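Long-range contacts in 6-phosphogluconate dehydrogenase (Pseudomonas syringae, PDB 5U5G), which probably catalyses the NADP-dependent reduction of (2-oxopropyl)phosphonic acid, a late step of fosfomycin biosynthesis in pseudomonads: residues Gly90-Asp95 with Asp117-Pro122; Ala187-Ser192 with Cys280-Val285. One frame throughout, in Å; residues are numbered along the deposited sequence.

In the fold
Both contacts are buried, yet they lie on opposite sides of the chain's centre and share no element; their centres are about 37 Å apart. Contact 1 is a parallel strand pair inside the mixed sheet of the N-terminal dinucleotide-binding domain, where main-chain hydrogen bonds do most of the joining and branched aliphatic side chains fill in beside them. Contact 2 belongs to the C-terminal helical domain, where the long helix 168-196 meets the last helix of the chain. Side chains do most of the holding there, through isoleucine against aromatic rings, one tyrosine-glutamate bond and a bridging water. The second subunit reaches contact 2, whereas contact 1 is enclosed by its own chain.

Contact 1: Gly90-Asp95 with Asp117-Pro122; sequences GDIVVD and DYIECP
Tyr118 and Asp95 set two flat groups almost upright to each other, ring and carboxylate planes 81° apart. Asp95 OD2 lies in the ring plane at the edge that carries the hydroxyl, and Tyr118 OH donates to it over 2.8 Å, arriving from above the carboxylate plane. The ring is also met obliquely by Asp95 CB, 3.5 Å from Tyr118 CE1; around it stand His108, edge-to-face, and Phe111 of helix 101-113. With CG anti to the backbone N (chi1 -172°), the tyrosine leans along its strand to the aspartate. Asp95 OD2 takes a second bond from Tyr76, Asp95 OD1 one from Ser97, which together fix the carboxylate's rotation. Strands 92-95 and 117-124 are the parallel pair of a beta-alpha-beta unit in the Rossmann-type domain, joined through helix 101-113. Their ladder is regular: Val93 N gives to Asp117 O, and Ile119 N to Val93 O at 2.7 Å, nearly straight at 168°. Cys121 N prolongs it to Asp95 O. On the sheet face turned to helix 143-156, beta-branched Ile92, Val94 and Ile119 suit the extended backbone: Ile92 CG2 touches Ile119 CG1 at 3.8 Å, side by side; beyond them Val94 CG1 meets the small Cys121 at its CB, 3.7 Å away. At the start of the pair, a water donates to both Asp91 O and Asp117 OD2, where Asp117 is partly exposed and a polar side chain fits.

Contact 2: Ala187-Ser192 with Cys280-Val285; sequences AIEVIS and CQYFSV
Ile188 of the long helix 168-196 drives its side chain between Tyr282 and Phe283, so that the chain's last helix packs on this long helix in the all-helical C-terminal domain of the 3-hydroxyisobutyrate dehydrogenase type. The tight part is the isoleucine on the phenylalanine: Ile188 CG2 makes a CH-pi contact over one face, 3.5 Å from the centroid of the Phe283 ring and 17° off its normal. With CG1 anti to the carbonyl carbon (chi1 -67°), both branches of Ile188 lie against the phenylalanine, CG1 3.7 Å from Phe283 CE2, and CD1 reaches on to 3.8 Å from Tyr282 CB. Ile191 CG2 approaches the phenylalanine edge, 3.9 Å from Phe283 CE1. Tyrosine suits its place because its ring packs against Ile188 while Tyr282 OH donates over 2.8 Å to Glu189 OE2, on the anti side of the carboxylate. Phe258 N and Ser259 OG of the second subunit bind the same carboxylate, so this buried charge, which these donors would probably stabilise, ties the helix pair to the dimer interface. Toward the partly exposed Ser192 the packing thins: Ser192 OG lies 3.5 Å from Phe283 CD1, and a water donates both to Ser192 OG and, at 2.7 Å, to Phe283 O. The serine hydroxyl donates a hydrogen bond to Ile188 O at 2.7 Å, while Ser192 N reaches that oxygen from the opposite face of the carbonyl plane.

Contact 1: Gly90-Asp95 with Asp117-Pro122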
loop_
_atom_site.group_PDB
_atom_site.type_symbol
_atom_site.label_atom_id
_atom_site.label_comp_id
_atom_site.label_asym_id
_atom_site.label_seq_id
_atom_site.Cartn_x
_atom_site.Cartn_y
_atom_site.Cartn_z
ATOM N N GLY A 90 18.800 -26.587 -25.614
ATOM C CA GLY A 90 17.906 -25.585 -26.151
ATOM C C GLY A 90 16.557 -25.476 -25.464
ATOM O O GLY A 90 15.775 -24.574 -25.809
ATOM N N ASP A 91 16.252 -26.361 -24.515
ATOM C CA ASP A 91 15.015 -26.252 -23.751
ATOM C C ASP A 91 15.073 -25.053 -22.805
ATOM O O ASP A 91 16.146 -24.599 -22.398
ATOM C CB ASP A 91 14.752 -27.531 -22.946
ATOM C CG ASP A 91 14.261 -28.688 -23.817
ATOM O OD1 ASP A 91 14.082 -28.490 -25.041
ATOM O OD2 ASP A 91 14.026 -29.788 -23.273
ATOM N N ILE A 92 13.894 -24.540 -22.458
ATOM C CA ILE A 92 13.758 -23.424 -21.527
ATOM C C ILE A 92 12.733 -23.799 -20.461
ATOM O O ILE A 92 11.642 -24.283 -20.789
ATOM C CB ILE A 92 13.338 -22.128 -22.251
ATOM C CG1 ILE A 92 14.370 -21.752 -23.319
ATOM C CG2 ILE A 92 13.151 -20.982 -21.247
ATOM C CD1 ILE A 92 13.900 -20.672 -24.288
ATOM N N VAL A 93 13.084 -23.599 -19.187
ATOM C CA VAL A 93 12.135 -23.723 -18.084
ATOM C C VAL A 93 11.939 -22.345 -17.457
ATOM O O VAL A 93 12.912 -21.668 -17.094
ATOM C CB VAL A 93 12.593 -24.759 -17.040
ATOM C CG1 VAL A 93 11.761 -24.647 -15.777
ATOM C CG2 VAL A 93 12.487 -26.175 -17.613
ATOM N N VAL A 94 10.687 -21.928 -17.353
ATOM C CA VAL A 94 10.314 -20.649 -16.759
ATOM C C VAL A 94 9.741 -20.962 -15.381
ATOM O O VAL A 94 8.629 -21.481 -15.266
ATOM C CB VAL A 94 9.315 -19.893 -17.641
ATOM C CG1 VAL A 94 8.854 -18.589 -16.979
ATOM C CG2 VAL A 94 9.926 -19.644 -19.019
ATOM N N ASP A 95 10.508 -20.685 -14.326
ATOM C CA ASP A 95 10.105 -21.063 -12.970
ATOM C C ASP A 95 9.400 -19.864 -12.345
ATOM O O ASP A 95 10.028 -18.838 -12.064
ATOM C CB ASP A 95 11.307 -21.518 -12.140
ATOM C CG ASP A 95 10.904 -22.230 -10.833
ATOM O OD1 ASP A 95 9.810 -21.949 -10.299
ATOM O OD2 ASP A 95 11.699 -23.067 -10.331
ATOM N N ASP A 117 18.270 -23.544 -20.593
ATOM C CA ASP A 117 18.128 -22.238 -19.959
ATOM C C ASP A 117 17.087 -22.265 -18.851
ATOM O O ASP A 117 15.926 -22.618 -19.088
ATOM C CB ASP A 117 17.739 -21.158 -20.963
ATOM C CG ASP A 117 18.947 -20.499 -21.593
ATOM O OD1 ASP A 117 19.520 -19.576 -20.962
ATOM O OD2 ASP A 117 19.315 -20.914 -22.708
ATOM N N TYR A 118 17.504 -21.870 -17.653
ATOM C CA TYR A 118 16.588 -21.545 -16.566
ATOM C C TYR A 118 16.192 -20.077 -16.686
ATOM O O TYR A 118 17.061 -19.208 -16.818
ATOM C CB TYR A 118 17.262 -21.821 -15.218
ATOM C CG TYR A 118 16.372 -21.704 -13.986
ATOM C CD1 TYR A 118 15.398 -22.663 -13.715
ATOM C CD2 TYR A 118 16.547 -20.663 -13.071
ATOM C CE1 TYR A 118 14.601 -22.578 -12.578
ATOM C CE2 TYR A 118 15.754 -20.563 -11.933
ATOM C CZ TYR A 118 14.781 -21.523 -11.695
ATOM O OH TYR A 118 13.995 -21.429 -10.569
ATOM N N ILE A 119 14.888 -19.801 -16.682
ATOM C CA ILE A 119 14.372 -18.438 -16.574
ATOM C C ILE A 119 13.705 -18.311 -15.210
ATOM O O ILE A 119 12.710 -18.991 -14.921
ATOM C CB ILE A 119 13.404 -18.086 -17.708
ATOM C CG1 ILE A 119 14.132 -18.073 -19.064
ATOM C CG2 ILE A 119 12.757 -16.724 -17.460
ATOM C CD1 ILE A 119 15.250 -17.036 -19.173
ATOM N N GLU A 120 14.282 -17.463 -14.367
ATOM C CA GLU A 120 13.816 -17.203 -13.011
ATOM C C GLU A 120 12.752 -16.109 -13.090
ATOM O O GLU A 120 13.069 -14.958 -13.386
ATOM C CB GLU A 120 15.024 -16.805 -12.161
ATOM C CG GLU A 120 14.792 -16.190 -10.798
ATOM C CD GLU A 120 16.092 -15.621 -10.201
ATOM O OE1 GLU A 120 17.197 -15.995 -10.662
ATOM O OE2 GLU A 120 16.009 -14.784 -9.285
ATOM N N CYS A 121 11.479 -16.466 -12.866
ATOM C CA CYS A 121 10.357 -15.575 -13.195
ATOM C C CYS A 121 9.304 -15.543 -12.085
ATOM O O CYS A 121 8.142 -15.920 -12.297
ATOM C CB CYS A 121 9.734 -16.002 -14.528
ATOM S SG CYS A 121 8.578 -14.814 -15.269
ATOM N N PRO A 122 9.658 -15.073 -10.882
ATOM C CA PRO A 122 8.628 -14.902 -9.848
ATOM C C PRO A 122 7.614 -13.856 -10.295
ATOM O O PRO A 122 7.918 -12.983 -11.113
ATOM C CB PRO A 122 9.417 -14.448 -8.612
ATOM C CG PRO A 122 10.706 -13.853 -9.162
ATOM C CD PRO A 122 11.002 -14.674 -10.403
HETATM O O HOH W 1 17.942 -22.928 -24.239
HETATM O O HOH W 2 12.571 -18.952 -10.293
#

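Contact 2: Ala187-Ser192 with Cys280-Val285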
loop_
_atom_site.group_PDB
_atom_site.type_symbol
_atom_site.label_atom_id
_atom_site.label_comp_id
_atom_site.label_asym_id
_atom_site.label_seq_id
_atom_site.Cartn_x
_atom_site.Cartn_y
_atom_site.Cartn_z
ATOM N N ALA A 187 -3.205 -3.382 7.587
ATOM C CA ALA A 187 -4.550 -3.114 7.090
ATOM C C ALA A 187 -5.588 -3.876 7.902
ATOM O O ALA A 187 -6.642 -3.326 8.240
ATOM C CB ALA A 187 -4.650 -3.460 5.599
ATOM N N ILE A 188 -5.288 -5.127 8.272
ATOM C CA ILE A 188 -6.208 -5.906 9.106
ATOM C C ILE A 188 -6.351 -5.281 10.494
ATOM O O ILE A 188 -7.446 -5.266 11.077
ATOM C CB ILE A 188 -5.751 -7.379 9.176
ATOM C CG1 ILE A 188 -5.894 -8.035 7.806
ATOM C CG2 ILE A 188 -6.578 -8.165 10.201
ATOM C CD1 ILE A 188 -5.418 -9.481 7.760
ATOM N N GLU A 189 -5.265 -4.742 11.042
ATOM C CA GLU A 189 -5.383 -4.070 12.333
ATOM C C GLU A 189 -6.237 -2.815 12.224
ATOM O O GLU A 189 -7.059 -2.536 13.100
ATOM C CB GLU A 189 -4.000 -3.734 12.883
ATOM C CG GLU A 189 -3.275 -4.950 13.421
ATOM C CD GLU A 189 -1.982 -4.587 14.118
ATOM O OE1 GLU A 189 -1.851 -3.423 14.556
ATOM O OE2 GLU A 189 -1.105 -5.462 14.239
ATOM N N VAL A 190 -6.070 -2.056 11.144
ATOM C CA VAL A 190 -6.801 -0.805 11.007
ATOM C C VAL A 190 -8.283 -1.069 10.751
ATOM O O VAL A 190 -9.154 -0.431 11.355
ATOM C CB VAL A 190 -6.140 0.041 9.906
ATOM C CG1 VAL A 190 -7.089 1.069 9.350
ATOM C CG2 VAL A 190 -4.888 0.711 10.490
ATOM N N ILE A 191 -8.594 -2.032 9.880
ATOM C CA ILE A 191 -9.987 -2.409 9.649
ATOM C C ILE A 191 -10.621 -2.907 10.940
ATOM O O ILE A 191 -11.759 -2.545 11.269
ATOM C CB ILE A 191 -10.086 -3.466 8.532
ATOM C CG1 ILE A 191 -9.627 -2.874 7.197
ATOM C CG2 ILE A 191 -11.514 -3.991 8.436
ATOM C CD1 ILE A 191 -9.366 -3.909 6.135
ATOM N N SER A 192 -9.889 -3.727 11.700
ATOM C CA SER A 192 -10.448 -4.300 12.923
ATOM C C SER A 192 -10.773 -3.215 13.940
ATOM O O SER A 192 -11.850 -3.221 14.551
ATOM C CB SER A 192 -9.480 -5.317 13.525
ATOM O OG SER A 192 -9.290 -6.387 12.621
ATOM N N CYS A 280 -5.336 -13.940 5.383
ATOM C CA CYS A 280 -6.161 -12.950 6.068
ATOM C C CYS A 280 -6.781 -13.463 7.356
ATOM O O CYS A 280 -7.537 -12.718 7.976
ATOM C CB CYS A 280 -7.268 -12.448 5.143
ATOM S SG CYS A 280 -6.664 -11.586 3.681
ATOM N N GLN A 281 -6.484 -14.693 7.787
ATOM C CA GLN A 281 -6.999 -15.170 9.072
ATOM C C GLN A 281 -6.366 -14.467 10.272
ATOM O O GLN A 281 -6.783 -14.715 11.411
ATOM C CB GLN A 281 -6.818 -16.687 9.170
ATOM C CG GLN A 281 -8.030 -17.457 8.620
ATOM C CD GLN A 281 -9.288 -17.173 9.429
ATOM O OE1 GLN A 281 -9.386 -17.572 10.584
ATOM N NE2 GLN A 281 -10.244 -16.466 8.835
ATOM N N TYR A 282 -5.380 -13.592 10.051
ATOM C CA TYR A 282 -4.990 -12.656 11.100
ATOM C C TYR A 282 -6.210 -11.938 11.683
ATOM O O TYR A 282 -6.216 -11.608 12.871
ATOM C CB TYR A 282 -3.988 -11.637 10.550
ATOM C CG TYR A 282 -3.366 -10.712 11.599
ATOM C CD1 TYR A 282 -3.025 -11.183 12.861
ATOM C CD2 TYR A 282 -3.077 -9.384 11.298
ATOM C CE1 TYR A 282 -2.427 -10.343 13.810
ATOM C CE2 TYR A 282 -2.483 -8.536 12.238
ATOM C CZ TYR A 282 -2.155 -9.021 13.480
ATOM O OH TYR A 282 -1.570 -8.171 14.399
ATOM N N PHE A 283 -7.236 -11.680 10.856
ATOM C CA PHE A 283 -8.491 -11.093 11.333
ATOM C C PHE A 283 -9.024 -11.844 12.542
ATOM O O PHE A 283 -9.333 -11.246 13.575
ATOM C CB PHE A 283 -9.557 -11.112 10.225
ATOM C CG PHE A 283 -9.641 -9.844 9.420
ATOM C CD1 PHE A 283 -9.977 -8.635 10.023
ATOM C CD2 PHE A 283 -9.413 -9.869 8.048
ATOM C CE1 PHE A 283 -10.058 -7.467 9.263
ATOM C CE2 PHE A 283 -9.506 -8.723 7.285
ATOM C CZ PHE A 283 -9.825 -7.516 7.892
ATOM N N SER A 284 -9.137 -13.167 12.433
ATOM C CA SER A 284 -9.734 -13.914 13.531
ATOM C C SER A 284 -8.767 -14.079 14.693
ATOM O O SER A 284 -9.194 -14.057 15.850
ATOM C CB SER A 284 -10.231 -15.275 13.032
ATOM O OG SER A 284 -9.147 -16.064 12.580
ATOM N N VAL A 285 -7.468 -14.219 14.417
ATOM C CA VAL A 285 -6.487 -14.295 15.499
ATOM C C VAL A 285 -6.475 -12.996 16.284
ATOM O O VAL A 285 -6.423 -12.995 17.521
ATOM C CB VAL A 285 -5.090 -14.622 14.940
ATOM C CG1 VAL A 285 -4.029 -14.409 16.007
ATOM C CG2 VAL A 285 -5.049 -16.049 14.413
HETATM O O HOH W 3 -10.288 -8.786 13.993
#